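Local structure of endoglucanase E (Clostridium thermocellum, 2WAO) at residues V76-G81 with H87-W92; K124-G129 with W207-Y212; A159-R164 with L318-L323. The protein probably removes acetyl groups from plant cell-wall polysaccharides through this C-terminal family 2 carbohydrate esterase domain, which also binds cello-oligosaccharide in the crystal. All coordinates share one frame; numbering follows the deposited sequence.

Contact 1: V76-G81 with H87-W92; sequences VKLVSG and HHLVLW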
loop_
_atom_site.group_PDB
_atom_site.type_symbol
_atom_site.label_atom_id
_atom_site.label_comp_id
_atom_site.label_asym_id
_atom_site.label_seq_id
_atom_site.Cartn_x
_atom_site.Cartn_y
_atom_site.Cartn_z
ATOM N N VAL A 76 4.766 -6.800 22.885
ATOM C CA VAL A 76 5.423 -7.786 22.084
ATOM C C VAL A 76 6.906 -7.493 22.117
ATOM O O VAL A 76 7.319 -6.361 21.862
ATOM C CB VAL A 76 4.884 -7.693 20.595
ATOM C CG1 VAL A 76 5.721 -8.541 19.661
ATOM C CG2 VAL A 76 3.426 -8.132 20.544
ATOM N N LYS A 77 7.723 -8.496 22.437
ATOM C CA LYS A 77 9.182 -8.351 22.255
ATOM C C LYS A 77 9.530 -8.507 20.781
ATOM O O LYS A 77 9.392 -9.605 20.208
ATOM C CB LYS A 77 9.955 -9.368 23.116
ATOM C CG LYS A 77 11.461 -9.457 22.827
ATOM C CD LYS A 77 12.216 -8.286 23.430
ATOM C CE LYS A 77 12.050 -8.236 24.953
ATOM N NZ LYS A 77 12.812 -9.347 25.583
ATOM N N LEU A 78 9.986 -7.418 20.157
ATOM C CA LEU A 78 10.281 -7.432 18.726
ATOM C C LEU A 78 11.532 -8.193 18.352
ATOM O O LEU A 78 11.558 -8.899 17.340
ATOM C CB LEU A 78 10.352 -6.011 18.145
ATOM C CG LEU A 78 9.053 -5.177 18.184
ATOM C CD1 LEU A 78 9.409 -3.823 17.576
ATOM C CD2 LEU A 78 7.868 -5.906 17.425
ATOM N N VAL A 79 12.591 -8.045 19.145
ATOM C CA VAL A 79 13.858 -8.653 18.826
ATOM C C VAL A 79 14.640 -8.632 20.129
ATOM O O VAL A 79 14.422 -7.769 20.963
ATOM C CB VAL A 79 14.622 -7.836 17.720
ATOM C CG1 VAL A 79 14.991 -6.387 18.214
ATOM C CG2 VAL A 79 15.841 -8.595 17.235
ATOM N N SER A 80 15.543 -9.587 20.289
ATOM C CA SER A 80 16.382 -9.616 21.485
ATOM C C SER A 80 17.664 -10.392 21.218
ATOM O O SER A 80 17.831 -11.018 20.160
ATOM C CB SER A 80 15.626 -10.193 22.679
ATOM O OG SER A 80 15.169 -11.510 22.387
ATOM N N GLY A 81 18.611 -10.262 22.143
ATOM C CA GLY A 81 19.855 -11.003 22.053
ATOM C C GLY A 81 20.796 -10.463 21.017
ATOM O O GLY A 81 21.699 -11.173 20.594
ATOM N N HIS A 87 21.119 0.102 16.449
ATOM C CA HIS A 87 20.372 -0.765 15.500
ATOM C C HIS A 87 19.281 0.043 14.804
ATOM O O HIS A 87 18.740 0.975 15.389
ATOM C CB HIS A 87 19.742 -1.935 16.257
ATOM C CG HIS A 87 20.744 -2.795 16.957
ATOM N ND1 HIS A 87 21.586 -3.642 16.275
ATOM C CD2 HIS A 87 21.081 -2.899 18.267
ATOM C CE1 HIS A 87 22.394 -4.249 17.136
ATOM N NE2 HIS A 87 22.112 -3.810 18.349
ATOM N N HIS A 88 18.955 -0.339 13.567
ATOM C CA HIS A 88 17.868 0.296 12.818
ATOM C C HIS A 88 16.642 -0.632 12.828
ATOM O O HIS A 88 16.775 -1.816 12.525
ATOM C CB HIS A 88 18.331 0.562 11.396
ATOM C CG HIS A 88 17.281 1.152 10.518
ATOM N ND1 HIS A 88 16.721 0.456 9.464
ATOM C CD2 HIS A 88 16.679 2.363 10.536
ATOM C CE1 HIS A 88 15.833 1.227 8.861
ATOM N NE2 HIS A 88 15.784 2.384 9.495
ATOM N N LEU A 89 15.469 -0.086 13.145
ATOM C CA LEU A 89 14.231 -0.863 13.238
ATOM C C LEU A 89 13.147 -0.273 12.353
ATOM O O LEU A 89 12.915 0.928 12.385
ATOM C CB LEU A 89 13.724 -0.882 14.663
ATOM C CG LEU A 89 12.319 -1.383 14.977
ATOM C CD1 LEU A 89 12.222 -2.893 14.631
ATOM C CD2 LEU A 89 11.965 -1.117 16.481
ATOM N N VAL A 90 12.498 -1.129 11.564
ATOM C CA VAL A 90 11.259 -0.729 10.896
ATOM C C VAL A 90 10.170 -1.683 11.422
ATOM O O VAL A 90 10.388 -2.913 11.450
ATOM C CB VAL A 90 11.365 -0.860 9.371
ATOM C CG1 VAL A 90 9.993 -0.658 8.729
ATOM C CG2 VAL A 90 12.405 0.099 8.810
ATOM N N LEU A 91 9.052 -1.128 11.890
ATOM C CA LEU A 91 7.896 -1.964 12.297
ATOM C C LEU A 91 6.774 -1.767 11.261
ATOM O O LEU A 91 6.243 -0.659 11.122
ATOM C CB LEU A 91 7.450 -1.600 13.728
ATOM C CG LEU A 91 6.226 -2.324 14.272
ATOM C CD1 LEU A 91 6.424 -3.862 14.259
ATOM C CD2 LEU A 91 5.861 -1.829 15.698
ATOM N N TRP A 92 6.402 -2.832 10.544
ATOM C CA TRP A 92 5.581 -2.716 9.327
ATOM C C TRP A 92 4.209 -3.366 9.515
ATOM O O TRP A 92 4.107 -4.524 9.981
ATOM C CB TRP A 92 6.328 -3.394 8.171
ATOM C CG TRP A 92 5.673 -3.314 6.803
ATOM C CD1 TRP A 92 4.618 -4.072 6.328
ATOM C CD2 TRP A 92 6.012 -2.395 5.757
ATOM N NE1 TRP A 92 4.294 -3.665 5.058
ATOM C CE2 TRP A 92 5.149 -2.659 4.674
ATOM C CE3 TRP A 92 6.992 -1.385 5.622
ATOM C CZ2 TRP A 92 5.229 -1.954 3.455
ATOM C CZ3 TRP A 92 7.051 -0.668 4.402
ATOM C CH2 TRP A 92 6.195 -0.995 3.329
#
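Leu-78, which meets Leu-89 and Leu-91 across this contact, shares a backbone partner with its neighbour Val-79: both are hydrogen-bonded to Ala-43. The two residues facing one form a classic beta bulge, near the end of strand 73-79. From there the Leu-78 side chain points at strand 85-93 and places one methyl on each of two leucines. Leu-78 CD1 meets Leu-89 CD2 at 3.9 Å. Leu-78 CD2 meets Leu-91 CD1 at 4.0 Å. The Leu-78 side chain crosses each of them at about a right angle, so contact is made by branch ends and not along the chains. The backbones stay well apart, with CA of Leu-78 8.8 Å from CA of Leu-91. This spacing fits two sheets packed face to face. The contact joins the two antiparallel sheets of the beta-sandwich in the N-terminal part of the esterase. Phe-67 touches both Leu-78 and Leu-91, and Val-45 does the same. Leu-36 and Ala-57 lie against Leu-89. All three leucines are buried, and across the two segments the hold is purely apolar, resting on van der Waals contact and the exclusion of water.

Contact 2: K124-G129 with W207-Y212; sequences KIEFIG and WDFSKY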
loop_
_atom_site.group_PDB
_atom_site.type_symbol
_atom_site.label_atom_id
_atom_site.label_comp_id
_atom_site.label_asym_id
_atom_site.label_seq_id
_atom_site.Cartn_x
_atom_site.Cartn_y
_atom_site.Cartn_z
ATOM N N LYS A 124 9.030 10.340 -2.654
ATOM C CA LYS A 124 7.759 9.961 -2.025
ATOM C C LYS A 124 6.782 9.501 -3.112
ATOM O O LYS A 124 6.619 10.165 -4.161
ATOM C CB LYS A 124 7.128 11.133 -1.291
ATOM C CG LYS A 124 7.910 11.631 -0.080
ATOM C CD LYS A 124 7.266 12.932 0.390
ATOM C CE LYS A 124 7.791 13.364 1.747
ATOM N NZ LYS A 124 9.160 13.889 1.542
ATOM N N ILE A 125 6.087 8.409 -2.824
ATOM C CA ILE A 125 5.106 7.824 -3.779
ATOM C C ILE A 125 3.803 7.602 -2.998
ATOM O O ILE A 125 3.851 7.265 -1.801
ATOM C CB ILE A 125 5.607 6.481 -4.327
ATOM C CG1 ILE A 125 7.043 6.596 -4.828
ATOM C CG2 ILE A 125 4.666 5.957 -5.431
ATOM C CD1 ILE A 125 7.648 5.263 -5.293
ATOM N N GLU A 126 2.654 7.840 -3.627
ATOM C CA GLU A 126 1.376 7.374 -3.069
ATOM C C GLU A 126 0.832 6.358 -4.072
ATOM O O GLU A 126 0.759 6.630 -5.283
ATOM C CB GLU A 126 0.385 8.510 -2.906
ATOM C CG GLU A 126 -0.974 8.078 -2.324
ATOM C CD GLU A 126 -1.831 9.275 -1.985
ATOM O OE1 GLU A 126 -2.161 10.029 -2.901
ATOM O OE2 GLU A 126 -2.200 9.452 -0.802
ATOM N N PHE A 127 0.386 5.219 -3.539
ATOM C CA PHE A 127 -0.254 4.190 -4.342
ATOM C C PHE A 127 -1.726 4.227 -3.994
ATOM O O PHE A 127 -2.099 4.362 -2.793
ATOM C CB PHE A 127 0.307 2.823 -3.944
ATOM C CG PHE A 127 1.704 2.598 -4.424
ATOM C CD1 PHE A 127 1.910 1.931 -5.638
ATOM C CD2 PHE A 127 2.802 3.054 -3.678
ATOM C CE1 PHE A 127 3.207 1.748 -6.137
ATOM C CE2 PHE A 127 4.126 2.844 -4.177
ATOM C CZ PHE A 127 4.283 2.205 -5.402
ATOM N N ILE A 128 -2.569 4.101 -5.012
ATOM C CA ILE A 128 -4.037 4.045 -4.781
ATOM C C ILE A 128 -4.537 2.777 -5.438
ATOM O O ILE A 128 -4.420 2.634 -6.637
ATOM C CB ILE A 128 -4.733 5.293 -5.428
ATOM C CG1 ILE A 128 -4.146 6.588 -4.864
ATOM C CG2 ILE A 128 -6.297 5.266 -5.198
ATOM C CD1 ILE A 128 -4.643 7.886 -5.598
ATOM N N GLY A 129 -5.128 1.848 -4.684
ATOM C CA GLY A 129 -5.470 0.610 -5.335
ATOM C C GLY A 129 -6.392 -0.302 -4.561
ATOM O O GLY A 129 -7.120 0.153 -3.704
ATOM N N TRP A 207 -7.682 12.957 6.266
ATOM C CA TRP A 207 -6.239 13.171 6.011
ATOM C C TRP A 207 -5.945 14.586 5.497
ATOM O O TRP A 207 -6.681 15.121 4.655
ATOM C CB TRP A 207 -5.777 12.166 4.932
ATOM C CG TRP A 207 -4.383 12.343 4.509
ATOM C CD1 TRP A 207 -3.949 12.648 3.238
ATOM C CD2 TRP A 207 -3.196 12.205 5.324
ATOM N NE1 TRP A 207 -2.590 12.706 3.224
ATOM C CE2 TRP A 207 -2.092 12.441 4.476
ATOM C CE3 TRP A 207 -2.971 11.910 6.696
ATOM C CZ2 TRP A 207 -0.743 12.389 4.935
ATOM C CZ3 TRP A 207 -1.645 11.862 7.166
ATOM C CH2 TRP A 207 -0.539 12.099 6.269
ATOM N N ASP A 208 -4.877 15.202 6.014
ATOM C CA ASP A 208 -4.484 16.529 5.541
ATOM C C ASP A 208 -3.459 16.282 4.431
ATOM O O ASP A 208 -2.340 15.802 4.699
ATOM C CB ASP A 208 -3.892 17.352 6.672
ATOM C CG ASP A 208 -3.378 18.704 6.212
ATOM O OD1 ASP A 208 -3.453 19.033 4.993
ATOM O OD2 ASP A 208 -2.903 19.427 7.097
ATOM N N PHE A 209 -3.879 16.506 3.188
ATOM C CA PHE A 209 -3.001 16.240 2.028
ATOM C C PHE A 209 -1.715 17.089 1.965
ATOM O O PHE A 209 -0.798 16.766 1.196
ATOM C CB PHE A 209 -3.813 16.305 0.718
ATOM C CG PHE A 209 -4.670 15.088 0.511
ATOM C CD1 PHE A 209 -4.177 14.032 -0.215
ATOM C CD2 PHE A 209 -5.957 15.008 1.064
ATOM C CE1 PHE A 209 -4.920 12.863 -0.408
ATOM C CE2 PHE A 209 -6.740 13.831 0.901
ATOM C CZ PHE A 209 -6.222 12.764 0.153
ATOM N N SER A 210 -1.618 18.148 2.768
ATOM C CA SER A 210 -0.361 18.916 2.745
ATOM C C SER A 210 0.768 18.173 3.456
ATOM O O SER A 210 1.944 18.512 3.275
ATOM C CB SER A 210 -0.526 20.310 3.357
ATOM O OG SER A 210 -0.638 20.207 4.760
ATOM N N LYS A 211 0.417 17.171 4.266
ATOM C CA LYS A 211 1.391 16.504 5.123
ATOM C C LYS A 211 2.276 15.552 4.345
ATOM O O LYS A 211 3.347 15.150 4.822
ATOM C CB LYS A 211 0.687 15.762 6.265
ATOM C CG LYS A 211 -0.133 16.703 7.171
ATOM C CD LYS A 211 -0.593 15.869 8.379
ATOM C CE LYS A 211 -1.386 16.708 9.393
ATOM N NZ LYS A 211 -2.072 15.786 10.355
ATOM N N TYR A 212 1.863 15.204 3.132
ATOM C CA TYR A 212 2.673 14.249 2.361
ATOM C C TYR A 212 2.434 14.523 0.894
ATOM O O TYR A 212 1.353 14.215 0.381
ATOM C CB TYR A 212 2.273 12.806 2.717
ATOM C CG TYR A 212 3.136 11.707 2.077
ATOM C CD1 TYR A 212 4.323 11.261 2.703
ATOM C CD2 TYR A 212 2.739 11.098 0.887
ATOM C CE1 TYR A 212 5.110 10.217 2.122
ATOM C CE2 TYR A 212 3.505 10.050 0.317
ATOM C CZ TYR A 212 4.705 9.652 0.923
ATOM O OH TYR A 212 5.447 8.597 0.359
#
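The Tyr-212 ring carries Lys-124 CD on one face and meets Ile-125 O at its edge, in plane. Lys-124 CD sits 4.2 Å from the Tyr-212 centroid, over the face but shifted toward the rim, in a CH-pi contact. Within the loop, Trp-207 CD1 lies 3.5 Å above the plane of the Phe-209 ring, over its centre. The edge of Trp-207 faces Tyr-212 CB. Tyr-212 has CG anti to its backbone N (chi1 -174°), which carries the ring from the loop to strand 123-129. Tyr-212 OH then gives a hydrogen bond of 3.0 Å to Ile-125 O. The donor stands above the carbonyl plane, 38° out of it. Ser-169 OG, on the neighbouring strand 168-174, is a second hydrogen-bond partner of this hydroxyl. Glu-126 OE2 comes within 4.4 Å of Phe-209 CE1, obliquely to the ring. That buried carboxylate has a salt bridge with Arg-16 and hydrogen bonds with Tyr-196 and Tyr-251. The strand belongs to the parallel sheet of the SGNH hydrolase fold, and the loop packs beside the first half of the strand. The Arg-16 charge and two hydroxyls would favour an ionised Glu-126, while Tyr-212 ties the loop to the strand through its hydroxyl and the aliphatic chain over its face.

Contact 3: A159-R164 with L318-L323; sequences AAITAR and LMAERL. With FMT (formic acid), chain M; FMT (formic acid), chain I.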
loop_
_atom_site.group_PDB
_atom_site.type_symbol
_atom_site.label_atom_id
_atom_site.label_comp_id
_atom_site.label_asym_id
_atom_site.label_seq_id
_atom_site.Cartn_x
_atom_site.Cartn_y
_atom_site.Cartn_z
ATOM N N ALA A 159 4.199 -2.558 -4.801
ATOM C CA ALA A 159 4.319 -1.178 -4.376
ATOM C C ALA A 159 5.486 -0.978 -3.384
ATOM O O ALA A 159 6.325 -0.060 -3.541
ATOM C CB ALA A 159 3.012 -0.721 -3.766
ATOM N N ALA A 160 5.575 -1.854 -2.367
ATOM C CA ALA A 160 6.642 -1.711 -1.368
ATOM C C ALA A 160 8.006 -2.007 -1.977
ATOM O O ALA A 160 9.022 -1.352 -1.665
ATOM C CB ALA A 160 6.407 -2.646 -0.200
ATOM N N ILE A 161 8.027 -2.982 -2.873
ATOM C CA ILE A 161 9.294 -3.394 -3.454
ATOM C C ILE A 161 9.803 -2.237 -4.387
ATOM O O ILE A 161 11.022 -1.868 -4.379
ATOM C CB ILE A 161 9.089 -4.680 -4.285
ATOM C CG1 ILE A 161 8.730 -5.893 -3.390
ATOM C CG2 ILE A 161 10.382 -4.959 -5.134
ATOM C CD1 ILE A 161 8.154 -7.071 -4.229
ATOM N N THR A 162 8.870 -1.653 -5.152
ATOM C CA THR A 162 9.180 -0.497 -6.062
ATOM C C THR A 162 9.720 0.689 -5.217
ATOM O O THR A 162 10.719 1.311 -5.563
ATOM C CB THR A 162 7.896 -0.098 -6.862
ATOM O OG1 THR A 162 7.554 -1.167 -7.770
ATOM C CG2 THR A 162 8.118 1.191 -7.706
ATOM N N ALA A 163 9.065 0.976 -4.096
ATOM C CA ALA A 163 9.524 2.052 -3.235
ATOM C C ALA A 163 10.940 1.775 -2.701
ATOM O O ALA A 163 11.775 2.685 -2.722
ATOM C CB ALA A 163 8.525 2.346 -2.096
ATOM N N ARG A 164 11.213 0.543 -2.260
ATOM C CA ARG A 164 12.562 0.228 -1.767
ATOM C C ARG A 164 13.533 0.337 -2.957
ATOM O O ARG A 164 14.622 0.902 -2.770
ATOM C CB ARG A 164 12.631 -1.160 -1.116
ATOM C CG ARG A 164 11.985 -1.233 0.210
ATOM C CD ARG A 164 12.317 -2.545 0.917
ATOM N NE ARG A 164 11.852 -3.740 0.213
ATOM C CZ ARG A 164 10.636 -4.284 0.356
ATOM N NH1 ARG A 164 9.704 -3.712 1.133
ATOM N NH2 ARG A 164 10.339 -5.376 -0.317
ATOM N N LEU A 318 7.918 -9.185 -10.494
ATOM C CA LEU A 318 7.871 -8.789 -11.917
ATOM C C LEU A 318 7.229 -7.396 -12.106
ATOM O O LEU A 318 7.676 -6.582 -12.924
ATOM C CB LEU A 318 7.084 -9.803 -12.748
ATOM C CG LEU A 318 7.729 -11.191 -12.975
ATOM C CD1 LEU A 318 6.867 -11.987 -13.925
ATOM C CD2 LEU A 318 9.200 -11.020 -13.483
ATOM N N MET A 319 6.138 -7.166 -11.405
ATOM C CA MET A 319 5.435 -5.874 -11.475
ATOM C C MET A 319 6.357 -4.766 -10.992
ATOM O O MET A 319 6.467 -3.681 -11.614
ATOM C CB MET A 319 4.188 -5.963 -10.610
ATOM C CG MET A 319 3.101 -6.828 -11.160
ATOM S SD MET A 319 1.686 -6.967 -9.971
ATOM C CE MET A 319 0.958 -5.369 -10.161
ATOM N N ALA A 320 7.024 -5.033 -9.881
ATOM C CA ALA A 320 7.930 -4.032 -9.291
ATOM C C ALA A 320 9.069 -3.705 -10.287
ATOM O O ALA A 320 9.386 -2.542 -10.448
ATOM C CB ALA A 320 8.495 -4.517 -7.964
ATOM N N GLU A 321 9.615 -4.708 -10.977
ATOM C CA GLU A 321 10.705 -4.461 -11.959
ATOM C C GLU A 321 10.191 -3.538 -13.078
ATOM O O GLU A 321 10.907 -2.588 -13.489
ATOM C CB GLU A 321 11.288 -5.764 -12.552
ATOM C CG GLU A 321 11.955 -6.664 -11.488
ATOM C CD GLU A 321 12.398 -8.027 -12.025
ATOM O OE1 GLU A 321 12.681 -8.092 -13.252
ATOM O OE2 GLU A 321 12.473 -9.024 -11.229
ATOM N N ARG A 322 8.990 -3.829 -13.592
ATOM C CA ARG A 322 8.407 -3.048 -14.654
ATOM C C ARG A 322 8.157 -1.602 -14.175
ATOM O O ARG A 322 8.588 -0.625 -14.832
ATOM C CB ARG A 322 7.129 -3.706 -15.170
ATOM C CG ARG A 322 6.404 -2.907 -16.239
ATOM C CD ARG A 322 5.250 -3.682 -16.802
ATOM N NE ARG A 322 5.640 -5.001 -17.280
ATOM C CZ ARG A 322 6.112 -5.261 -18.504
ATOM N NH1 ARG A 322 6.261 -4.291 -19.393
ATOM N NH2 ARG A 322 6.454 -6.496 -18.830
ATOM N N LEU A 323 7.492 -1.475 -13.028
ATOM C CA LEU A 323 7.069 -0.158 -12.537
ATOM C C LEU A 323 8.280 0.731 -12.130
ATOM O O LEU A 323 8.265 1.976 -12.342
ATOM C CB LEU A 323 6.085 -0.305 -11.373
ATOM C CG LEU A 323 5.601 1.013 -10.738
ATOM C CD1 LEU A 323 4.761 1.820 -11.804
ATOM C CD2 LEU A 323 4.763 0.751 -9.469
HETATM C C FMT M . 4.427 -7.984 -14.515
HETATM O O1 FMT M . 3.250 -8.446 -14.531
HETATM O O2 FMT M . 4.864 -6.880 -14.951
HETATM C C FMT I . 13.186 -5.724 -2.398
HETATM O O1 FMT I . 12.419 -6.626 -1.980
HETATM O O2 FMT I . 13.704 -4.806 -1.709
#
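Apolar contact is made by Ile-161 and Ala-320, and by Thr-162 with Leu-323. Ile-161 CG2 presses on Ala-320 CB at 3.4 Å, tighter than usual for two carbons. The methyl CG2 of Thr-162 reaches CD2 of Leu-323 at 3.8 Å. These two side chains cross at about a right angle, and Leu-323 CD2 also touches the threonine OG1.

The threonine oxygen packs too. Thr-162 OG1 lies 3.3 Å from CA of Ala-320, directly against the backbone of the other helix. Its chi1 of -67° sets OG1 beside its own backbone N, where it can turn back along the helix. There it hydrogen-bonds to Tyr-158 O, one turn earlier. The buried hydroxyl is thus satisfied within its own helix while its oxygen packs against Ala-320.

Small residues allow a close crossing. The axes of the segments 159-164 and 318-323 approach to 8.4 Å at a signed angle of -43°. The CA atoms of Thr-162 and Ala-320 are 4.9 Å apart. In the alpha/beta/alpha sandwich of the SGNH hydrolases, these are helices 158-165 and 313-331, packed together against one side of the parallel sheet.

Polar bonds lie at the margins and involve formate, probably from the crystallisation liquor. Arg-164 meets one formate edge-on with two nearly straight hydrogen bonds. Arg-164 NE gives to formate O2 at 2.9 Å, and Arg-164 NH2 gives to formate O1 at the same length. NH1 is bonded to Tyr-155 O, which helps fix the guanidinium's rotation, and the Tyr-155 ring adds a cation-pi contact. Arg-322 holds the other formate by a single bond from NE to O2, 3.1 Å long and less straight at 158°.

In the fold
Contact 1 lies in the beta-sandwich, while contacts 2 and 3 lie in the SGNH hydrolase part. Contact 3 touches both of the others. Trp-92 CH2 packs on Ala-160 CB at 3.9 Å, joining the sandwich to helix 158-165. Phe-127 CD1 meets Ala-159 CB at 3.4 Å, joining that helix to the strand of contact 2. Contacts 1 and 2 do not touch; their nearest atoms are about 9 Å apart and their centres about 26 Å. The glycan pocket includes Ser-131, just after strand 123-129, and Asp-308 and His-310, just before helix 313-331. Contacts 2 and 3 therefore involve elements that lead into or out of the pocket.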